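Local coordinates for protein methionine gamma-lyase (Trichomonas vaginalis, PDB 1E5E) that belongs to the Cys/Met metabolism family of PLP-dependent enzymes and has a pocket that holds N-(hydroxy{3-hydroxy-2-methyl-5-[(phosphonooxy)methyl]pyridin-4-yl}methyl)norvaline (PPJ), at residues Asn66-Ile71 and Ile253-Leu257; Asp102-Glu108 and Gln128-Thr134; Asn158-Lys162 and Ser310-Phe314. Residue numbers count along the deposited sequence, not the author numbering.

Interaction 1: Asn66-Ile71 and Ile253-Leu257; sequences NLEGKI and ITRGL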
loop_
_atom_site.group_PDB
_atom_site.type_symbol
_atom_site.label_atom_id
_atom_site.label_comp_id
_atom_site.label_asym_id
_atom_site.label_seq_id
_atom_site.Cartn_x
_atom_site.Cartn_y
_atom_site.Cartn_z
ATOM N N ASN A 66 -5.821 -4.326 -16.085
ATOM C CA ASN A 66 -6.279 -2.954 -16.299
ATOM C C ASN A 66 -5.143 -2.100 -16.860
ATOM O O ASN A 66 -5.279 -1.421 -17.879
ATOM C CB ASN A 66 -6.865 -2.376 -14.998
ATOM C CG ASN A 66 -7.358 -0.951 -15.202
ATOM O OD1 ASN A 66 -7.686 -0.487 -16.297
ATOM N ND2 ASN A 66 -7.405 -0.222 -14.104
ATOM N N LEU A 67 -4.000 -2.024 -16.195
ATOM C CA LEU A 67 -2.858 -1.270 -16.714
ATOM C C LEU A 67 -2.464 -1.733 -18.130
ATOM O O LEU A 67 -2.185 -0.934 -19.005
ATOM C CB LEU A 67 -1.624 -1.603 -15.841
ATOM C CG LEU A 67 -0.301 -0.980 -16.307
ATOM C CD1 LEU A 67 -0.528 0.547 -16.368
ATOM C CD2 LEU A 67 0.828 -1.393 -15.358
ATOM N N GLU A 68 -2.375 -3.036 -18.370
ATOM C CA GLU A 68 -2.002 -3.592 -19.661
ATOM C C GLU A 68 -2.866 -3.131 -20.824
ATOM O O GLU A 68 -2.336 -2.696 -21.888
ATOM C CB GLU A 68 -1.925 -5.117 -19.572
ATOM C CG GLU A 68 -0.751 -5.615 -18.697
ATOM C CD GLU A 68 -0.852 -7.123 -18.484
ATOM O OE1 GLU A 68 -1.964 -7.690 -18.682
ATOM O OE2 GLU A 68 0.177 -7.801 -18.176
ATOM N N GLY A 69 -4.175 -3.106 -20.661
ATOM C CA GLY A 69 -5.131 -2.705 -21.709
ATOM C C GLY A 69 -5.011 -1.216 -21.956
ATOM O O GLY A 69 -5.064 -0.715 -23.097
ATOM N N LYS A 70 -4.759 -0.474 -20.882
ATOM C CA LYS A 70 -4.569 0.982 -21.053
ATOM C C LYS A 70 -3.321 1.254 -21.881
ATOM O O LYS A 70 -3.396 1.989 -22.898
ATOM C CB LYS A 70 -4.560 1.677 -19.712
ATOM C CG LYS A 70 -5.928 1.899 -19.063
ATOM C CD LYS A 70 -5.820 2.431 -17.652
ATOM C CE LYS A 70 -7.171 2.943 -17.112
ATOM N NZ LYS A 70 -8.197 1.858 -17.177
ATOM N N ILE A 71 -2.212 0.560 -21.647
ATOM C CA ILE A 71 -0.956 0.776 -22.370
ATOM C C ILE A 71 -1.038 0.233 -23.799
ATOM O O ILE A 71 -0.558 0.902 -24.717
ATOM C CB ILE A 71 0.249 0.099 -21.670
ATOM C CG1 ILE A 71 0.487 0.642 -20.246
ATOM C CG2 ILE A 71 1.523 0.168 -22.489
ATOM C CD1 ILE A 71 0.863 2.107 -20.235
ATOM N N ILE A 253 1.082 2.557 -11.029
ATOM C CA ILE A 253 1.478 2.900 -12.400
ATOM C C ILE A 253 0.239 3.443 -13.109
ATOM O O ILE A 253 0.308 4.521 -13.690
ATOM C CB ILE A 253 2.087 1.752 -13.208
ATOM C CG1 ILE A 253 3.415 1.284 -12.542
ATOM C CG2 ILE A 253 2.370 2.215 -14.668
ATOM C CD1 ILE A 253 3.890 -0.056 -13.125
ATOM N N THR A 254 -0.888 2.744 -12.939
ATOM C CA THR A 254 -2.140 3.242 -13.501
ATOM C C THR A 254 -2.446 4.640 -12.979
ATOM O O THR A 254 -2.880 5.530 -13.738
ATOM C CB THR A 254 -3.314 2.277 -13.259
ATOM O OG1 THR A 254 -2.995 1.071 -13.989
ATOM C CG2 THR A 254 -4.677 2.754 -13.800
ATOM N N ARG A 255 -2.261 4.862 -11.682
ATOM C CA ARG A 255 -2.461 6.185 -11.092
ATOM C C ARG A 255 -1.558 7.225 -11.765
ATOM O O ARG A 255 -2.013 8.327 -12.113
ATOM C CB ARG A 255 -2.214 6.156 -9.585
ATOM C CG ARG A 255 -2.526 7.440 -8.825
ATOM C CD ARG A 255 -2.001 7.373 -7.403
ATOM N NE ARG A 255 -2.789 8.040 -6.392
ATOM C CZ ARG A 255 -2.352 9.103 -5.712
ATOM N NH1 ARG A 255 -1.166 9.665 -5.978
ATOM N NH2 ARG A 255 -3.073 9.648 -4.734
ATOM N N GLY A 256 -0.274 6.888 -11.843
ATOM C CA GLY A 256 0.753 7.723 -12.444
ATOM C C GLY A 256 0.455 7.999 -13.932
ATOM O O GLY A 256 0.627 9.126 -14.416
ATOM N N LEU A 257 -0.050 7.008 -14.656
ATOM C CA LEU A 257 -0.407 7.100 -16.049
ATOM C C LEU A 257 -1.478 8.133 -16.332
ATOM O O LEU A 257 -1.559 8.745 -17.416
ATOM C CB LEU A 257 -0.934 5.725 -16.547
ATOM C CG LEU A 257 -1.399 5.672 -18.010
ATOM C CD1 LEU A 257 -0.272 6.045 -19.001
ATOM C CD2 LEU A 257 -1.901 4.290 -18.396
#

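Interaction 2: Asp102-Glu108 and Gln128-Thr134; sequences DHLISDE and QVDFINT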
loop_
_atom_site.group_PDB
_atom_site.type_symbol
_atom_site.label_atom_id
_atom_site.label_comp_id
_atom_site.label_asym_id
_atom_site.label_seq_id
_atom_site.Cartn_x
_atom_site.Cartn_y
_atom_site.Cartn_z
ATOM N N ASP A 102 20.387 -18.874 -32.365
ATOM C CA ASP A 102 19.786 -17.743 -33.062
ATOM C C ASP A 102 20.758 -16.563 -33.110
ATOM O O ASP A 102 21.805 -16.557 -32.485
ATOM C CB ASP A 102 18.499 -17.301 -32.365
ATOM C CG ASP A 102 17.353 -18.257 -32.573
ATOM O OD1 ASP A 102 17.552 -19.134 -33.452
ATOM O OD2 ASP A 102 16.297 -18.115 -31.902
ATOM N N HIS A 103 20.401 -15.537 -33.885
ATOM C CA HIS A 103 21.225 -14.341 -34.031
ATOM C C HIS A 103 20.378 -13.093 -33.723
ATOM O O HIS A 103 19.226 -13.006 -34.093
ATOM C CB HIS A 103 21.792 -14.208 -35.448
ATOM C CG HIS A 103 22.596 -13.007 -35.774
ATOM N ND1 HIS A 103 22.259 -12.188 -36.878
ATOM C CD2 HIS A 103 23.708 -12.482 -35.243
ATOM C CE1 HIS A 103 23.127 -11.208 -36.966
ATOM N NE2 HIS A 103 24.022 -11.369 -35.998
ATOM N N LEU A 104 21.027 -12.184 -33.036
ATOM C CA LEU A 104 20.457 -10.934 -32.663
ATOM C C LEU A 104 21.283 -9.737 -33.126
ATOM O O LEU A 104 22.435 -9.650 -32.748
ATOM C CB LEU A 104 20.323 -10.820 -31.124
ATOM C CG LEU A 104 19.656 -9.499 -30.686
ATOM C CD1 LEU A 104 18.595 -9.772 -29.622
ATOM C CD2 LEU A 104 20.712 -8.550 -30.128
ATOM N N ILE A 105 20.611 -8.795 -33.781
ATOM C CA ILE A 105 21.280 -7.540 -34.121
ATOM C C ILE A 105 20.749 -6.429 -33.202
ATOM O O ILE A 105 19.546 -6.187 -33.075
ATOM C CB ILE A 105 21.022 -7.133 -35.584
ATOM C CG1 ILE A 105 21.603 -8.193 -36.529
ATOM C CG2 ILE A 105 21.611 -5.750 -35.902
ATOM C CD1 ILE A 105 21.112 -8.064 -37.968
ATOM N N SER A 106 21.676 -5.713 -32.583
ATOM C CA SER A 106 21.328 -4.595 -31.744
ATOM C C SER A 106 22.115 -3.322 -32.035
ATOM O O SER A 106 23.287 -3.338 -32.421
ATOM C CB SER A 106 21.674 -4.951 -30.287
ATOM O OG SER A 106 21.435 -3.829 -29.449
ATOM N N ASP A 107 21.447 -2.207 -31.743
ATOM C CA ASP A 107 22.157 -0.935 -31.893
ATOM C C ASP A 107 23.180 -1.045 -30.767
ATOM O O ASP A 107 22.849 -1.648 -29.731
ATOM C CB ASP A 107 21.333 0.310 -31.732
ATOM C CG ASP A 107 22.085 1.571 -32.153
ATOM O OD1 ASP A 107 22.846 2.097 -31.310
ATOM O OD2 ASP A 107 21.901 2.000 -33.315
ATOM N N GLU A 108 24.361 -0.518 -31.004
ATOM C CA GLU A 108 25.382 -0.505 -29.965
ATOM C C GLU A 108 25.120 0.541 -28.911
ATOM O O GLU A 108 25.789 0.463 -27.875
ATOM C CB GLU A 108 26.755 -0.184 -30.616
ATOM C CG GLU A 108 26.806 1.185 -31.269
ATOM C CD GLU A 108 28.149 1.525 -31.929
ATOM O OE1 GLU A 108 29.263 1.270 -31.417
ATOM O OE2 GLU A 108 28.086 2.223 -32.956
ATOM N N GLN A 128 23.850 -15.629 -31.024
ATOM C CA GLN A 128 24.866 -14.712 -31.593
ATOM C C GLN A 128 24.364 -13.270 -31.582
ATOM O O GLN A 128 23.198 -13.017 -31.915
ATOM C CB GLN A 128 25.211 -15.137 -33.014
ATOM C CG GLN A 128 25.551 -16.598 -33.174
ATOM C CD GLN A 128 25.877 -16.874 -34.639
ATOM O OE1 GLN A 128 25.072 -17.418 -35.376
ATOM N NE2 GLN A 128 27.098 -16.483 -34.995
ATOM N N VAL A 129 25.234 -12.354 -31.211
ATOM C CA VAL A 129 24.906 -10.929 -31.093
ATOM C C VAL A 129 25.908 -10.029 -31.811
ATOM O O VAL A 129 27.101 -10.079 -31.490
ATOM C CB VAL A 129 24.970 -10.485 -29.597
ATOM C CG1 VAL A 129 24.708 -8.999 -29.384
ATOM C CG2 VAL A 129 23.988 -11.254 -28.717
ATOM N N ASP A 130 25.458 -9.093 -32.644
ATOM C CA ASP A 130 26.311 -8.052 -33.184
ATOM C C ASP A 130 25.738 -6.694 -32.761
ATOM O O ASP A 130 24.538 -6.457 -32.878
ATOM C CB ASP A 130 26.332 -8.056 -34.730
ATOM C CG ASP A 130 27.045 -9.310 -35.232
ATOM O OD1 ASP A 130 28.211 -9.411 -34.839
ATOM O OD2 ASP A 130 26.456 -10.197 -35.872
ATOM N N PHE A 131 26.609 -5.788 -32.363
ATOM C CA PHE A 131 26.256 -4.445 -31.989
ATOM C C PHE A 131 26.660 -3.544 -33.161
ATOM O O PHE A 131 27.835 -3.576 -33.542
ATOM C CB PHE A 131 27.010 -4.024 -30.735
ATOM C CG PHE A 131 26.595 -4.737 -29.469
ATOM C CD1 PHE A 131 25.372 -4.442 -28.871
ATOM C CD2 PHE A 131 27.443 -5.637 -28.855
ATOM C CE1 PHE A 131 25.012 -5.056 -27.678
ATOM C CE2 PHE A 131 27.102 -6.261 -27.663
ATOM C CZ PHE A 131 25.868 -5.965 -27.086
ATOM N N ILE A 132 25.700 -2.919 -33.820
ATOM C CA ILE A 132 26.008 -2.045 -34.950
ATOM C C ILE A 132 25.422 -0.661 -34.758
ATOM O O ILE A 132 24.757 -0.436 -33.752
ATOM C CB ILE A 132 25.401 -2.633 -36.238
ATOM C CG1 ILE A 132 23.879 -2.718 -36.124
ATOM C CG2 ILE A 132 25.995 -4.002 -36.555
ATOM C CD1 ILE A 132 23.180 -3.023 -37.444
ATOM N N ASN A 133 25.673 0.266 -35.682
ATOM C CA ASN A 133 25.052 1.589 -35.623
ATOM C C ASN A 133 23.839 1.472 -36.545
ATOM O O ASN A 133 23.944 1.596 -37.786
ATOM C CB ASN A 133 25.939 2.763 -36.027
ATOM C CG ASN A 133 25.327 4.128 -35.740
ATOM O OD1 ASN A 133 24.116 4.202 -35.536
ATOM N ND2 ASN A 133 26.116 5.207 -35.676
ATOM N N THR A 134 22.647 1.232 -35.955
ATOM C CA THR A 134 21.482 1.053 -36.838
ATOM C C THR A 134 21.057 2.396 -37.413
ATOM O O THR A 134 20.265 2.416 -38.342
ATOM C CB THR A 134 20.271 0.434 -36.125
ATOM O OG1 THR A 134 19.884 1.393 -35.105
ATOM C CG2 THR A 134 20.619 -0.906 -35.500
#

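Interaction 3: Asn158-Lys162 and Ser310-Phe314; sequences NPTLK and SMITF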
loop_
_atom_site.group_PDB
_atom_site.type_symbol
_atom_site.label_atom_id
_atom_site.label_comp_id
_atom_site.label_asym_id
_atom_site.label_seq_id
_atom_site.Cartn_x
_atom_site.Cartn_y
_atom_site.Cartn_z
ATOM N N ASN A 158 19.861 5.790 -25.148
ATOM C CA ASN A 158 20.306 6.062 -23.777
ATOM C C ASN A 158 21.794 5.792 -23.741
ATOM O O ASN A 158 22.150 4.631 -23.956
ATOM C CB ASN A 158 19.545 5.136 -22.817
ATOM C CG ASN A 158 19.922 5.361 -21.363
ATOM O OD1 ASN A 158 20.761 6.229 -21.051
ATOM N ND2 ASN A 158 19.263 4.614 -20.470
ATOM N N PRO A 159 22.633 6.779 -23.520
ATOM C CA PRO A 159 22.253 8.122 -23.158
ATOM C C PRO A 159 22.567 9.232 -24.147
ATOM O O PRO A 159 22.334 10.407 -23.829
ATOM C CB PRO A 159 23.196 8.287 -21.948
ATOM C CG PRO A 159 24.498 7.753 -22.471
ATOM C CD PRO A 159 24.123 6.622 -23.417
ATOM N N THR A 160 23.076 8.931 -25.327
ATOM C CA THR A 160 23.442 9.999 -26.283
ATOM C C THR A 160 22.301 10.710 -26.993
ATOM O O THR A 160 22.452 11.825 -27.514
ATOM C CB THR A 160 24.411 9.406 -27.312
ATOM O OG1 THR A 160 23.662 8.474 -28.099
ATOM C CG2 THR A 160 25.529 8.612 -26.590
ATOM N N LEU A 161 21.086 10.160 -26.978
ATOM C CA LEU A 161 19.895 10.636 -27.609
ATOM C C LEU A 161 20.015 10.570 -29.136
ATOM O O LEU A 161 19.309 11.233 -29.895
ATOM C CB LEU A 161 19.470 12.042 -27.157
ATOM C CG LEU A 161 19.440 12.252 -25.627
ATOM C CD1 LEU A 161 18.971 13.654 -25.258
ATOM C CD2 LEU A 161 18.588 11.165 -24.964
ATOM N N LYS A 162 20.808 9.598 -29.610
ATOM C CA LYS A 162 20.973 9.390 -31.045
ATOM C C LYS A 162 19.598 9.033 -31.627
ATOM O O LYS A 162 18.887 8.242 -31.002
ATOM C CB LYS A 162 22.003 8.346 -31.404
ATOM C CG LYS A 162 22.025 7.840 -32.841
ATOM C CD LYS A 162 23.072 6.729 -32.996
ATOM C CE LYS A 162 22.706 5.446 -32.260
ATOM N NZ LYS A 162 23.603 4.328 -32.797
ATOM N N SER A 310 11.954 15.002 -22.609
ATOM C CA SER A 310 12.530 15.824 -21.546
ATOM C C SER A 310 13.933 15.360 -21.216
ATOM O O SER A 310 14.461 15.924 -20.265
ATOM C CB SER A 310 11.577 15.855 -20.351
ATOM O OG SER A 310 11.751 14.689 -19.558
ATOM N N MET A 311 14.495 14.498 -22.056
ATOM C CA MET A 311 15.879 14.060 -21.903
ATOM C C MET A 311 16.763 15.090 -22.648
ATOM O O MET A 311 16.467 15.518 -23.764
ATOM C CB MET A 311 16.187 12.661 -22.463
ATOM C CG MET A 311 15.375 11.520 -21.798
ATOM S SD MET A 311 15.523 11.520 -20.002
ATOM C CE MET A 311 17.203 11.074 -19.728
ATOM N N ILE A 312 17.886 15.437 -22.029
ATOM C CA ILE A 312 18.848 16.354 -22.593
ATOM C C ILE A 312 20.214 15.770 -22.275
ATOM O O ILE A 312 20.415 15.558 -21.084
ATOM C CB ILE A 312 18.764 17.773 -22.012
ATOM C CG1 ILE A 312 17.416 18.489 -22.256
ATOM C CG2 ILE A 312 19.866 18.642 -22.645
ATOM C CD1 ILE A 312 17.330 19.831 -21.489
ATOM N N THR A 313 21.116 15.573 -23.230
ATOM C CA THR A 313 22.446 15.083 -22.817
ATOM C C THR A 313 23.502 16.116 -23.203
ATOM O O THR A 313 23.329 16.720 -24.273
ATOM C CB THR A 313 22.702 13.718 -23.467
ATOM O OG1 THR A 313 21.821 12.755 -22.857
ATOM C CG2 THR A 313 24.148 13.278 -23.266
ATOM N N PHE A 314 24.478 16.421 -22.367
ATOM C CA PHE A 314 25.397 17.490 -22.716
ATOM C C PHE A 314 26.784 17.128 -22.200
ATOM O O PHE A 314 27.041 16.253 -21.373
ATOM C CB PHE A 314 24.983 18.893 -22.266
ATOM C CG PHE A 314 24.839 19.042 -20.764
ATOM C CD1 PHE A 314 23.729 18.526 -20.093
ATOM C CD2 PHE A 314 25.765 19.726 -20.033
ATOM C CE1 PHE A 314 23.589 18.658 -18.723
ATOM C CE2 PHE A 314 25.655 19.876 -18.645
ATOM C CZ PHE A 314 24.551 19.335 -18.002
#

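Interaction 1: Asn66-Ile71 and Ile253-Leu257
Two helices pack here through a small, buried interface of aliphatic side chains and the carbon parts of polar ones: residues 66-71, from helix 62-75, lie against residues 253-257, from helix 247-257. The short segments run in roughly the same direction, 35° apart, and their axes come no closer than 10.2 Å. No hydrogen bond passes between them. Leu67 is central: its CD1 lies 3.8 Å from CG2 of Ile253 and 4.5 Å from CD2 of Leu257. Leu67 CD1 also makes van der Waals contact with Thr254 OG1 at 3.5 Å, a hydroxyl weakly hydrogen-bonded to Ala250 O in its own helix. One turn on, CD1 of Ile71 lies 4.0 Å from CD2 of Leu257, so Leu67 and Ile71 line one stripe of their helix, and Ile253 and Leu257 do the same on theirs. Thr254 is small enough to fit at the closest backbone approach, with its CA 5.6 Å from that of Leu67. Lys70 contributes its aliphatic part, CD lying 4.0 Å from CG2 of Thr254, while its NZ bonds to OD1 of Asn66 at 2.6 Å and to the carbonyl of Ala15, so the ammonium group has acceptors. Helix 62-75 in turn lies on the sheet, Leu67 and Ile71 touching Leu221 of strand 220-224, while Arg255 of helix 247-257 forms a salt bridge with Asp216 of the second subunit.

Interaction 2: Asp102-Glu108 and Gln128-Thr134
Strands 103-107 and 128-132, joined through helix 112-124, form a beta-alpha-beta unit at one edge of the large sheet. They run parallel, 16° apart, with a regular ladder: Gln128 N donates to Asp102 O (2.7 Å), Leu104 N to Gln128 O (2.6 Å), and so on to Ile132 N with Ser106 O and Glu108 N with Ile132 O (both 2.8 Å). Strand 148-154 flanks 103-107 on its other side, in the parallel part of the mixed seven-stranded sheet found in fold-type I PLP-dependent enzymes. Leu104, Ser106, Val129 and Phe131 face the connecting helix, where Phe131 stacks on His115. His103, Ile105 and Asp130 share the other face; with two ring nitrogens, His103 can bridge Thr148, through ND1, and Asp130, NE2 donating to its OD2 (2.7 Å). Ile105 CG2 meets Ile132 CD1 at 3.5 Å. At the C-terminal end of strand 103-107, the two carboxylate oxygens of Asp107 divide the work: OD2 accepts from N and OG1 of Thr134, each at 2.8 Å, OD1 from Cys109 N and Lys162.

Interaction 3: Asn158-Lys162 and Ser310-Phe314
A single hydrogen bond spans this buried contact between the loop residues 158-162 and the start of strand 311-316: Thr313 OG1 donates to the carbonyl O of Pro159 over 2.6 Å. A threonine suits this place because its hydroxyl can donate to a loop carbonyl while its methyl and CB sit in a buried place. Apolar contact comes from Leu161, whose CA-to-CB bond points toward the strand: its CD2 lies 3.8 Å from CB of Met311. Van der Waals packing on the strand backbone is added by Leu161 CD1, 3.5 Å from both Met311 O and Thr313 N. The loop follows strand 148-154 of the large sheet, whereas strand 311-316 belongs to the smaller mixed sheet, between strands 284-288 and 371-375, so the contact joins a loop that follows one sheet of the PLP-dependent fold to a strand of the other. Backbone conformation shapes the loop: the peptide bond before Pro159 is cis, and Leu161 has a positive phi of 67°, a left-handed value uncommon for a non-glycine residue. Polar bonds to the pocket involve Asn158, whose ND2 bonds to the bound PPJ and whose OD1 accepts from Arg373, consistent with a defined orientation of the amide.

Overall arrangement
Interactions 2 and 3 touch directly. Lys162 NZ, at the end of loop 158-162, lies 2.8 Å from Asp107 OD1 in a salt bridge and 2.8 Å from Asn133 OD1 in a probable hydrogen bond, although the two contacts have centres about 21 Å apart. Interaction 1 lies on the far side of the chain's centre from both, its centre about 31 Å from that of interaction 2 and about 26 Å from that of interaction 3. It is interaction 3 that bonds to PPJ, through Asn158. The side chains of Met311, Ile253 and Ser106 are about 7, 9 and 11 Å from a bound PPJ, so interactions 1 and 2 lie further off.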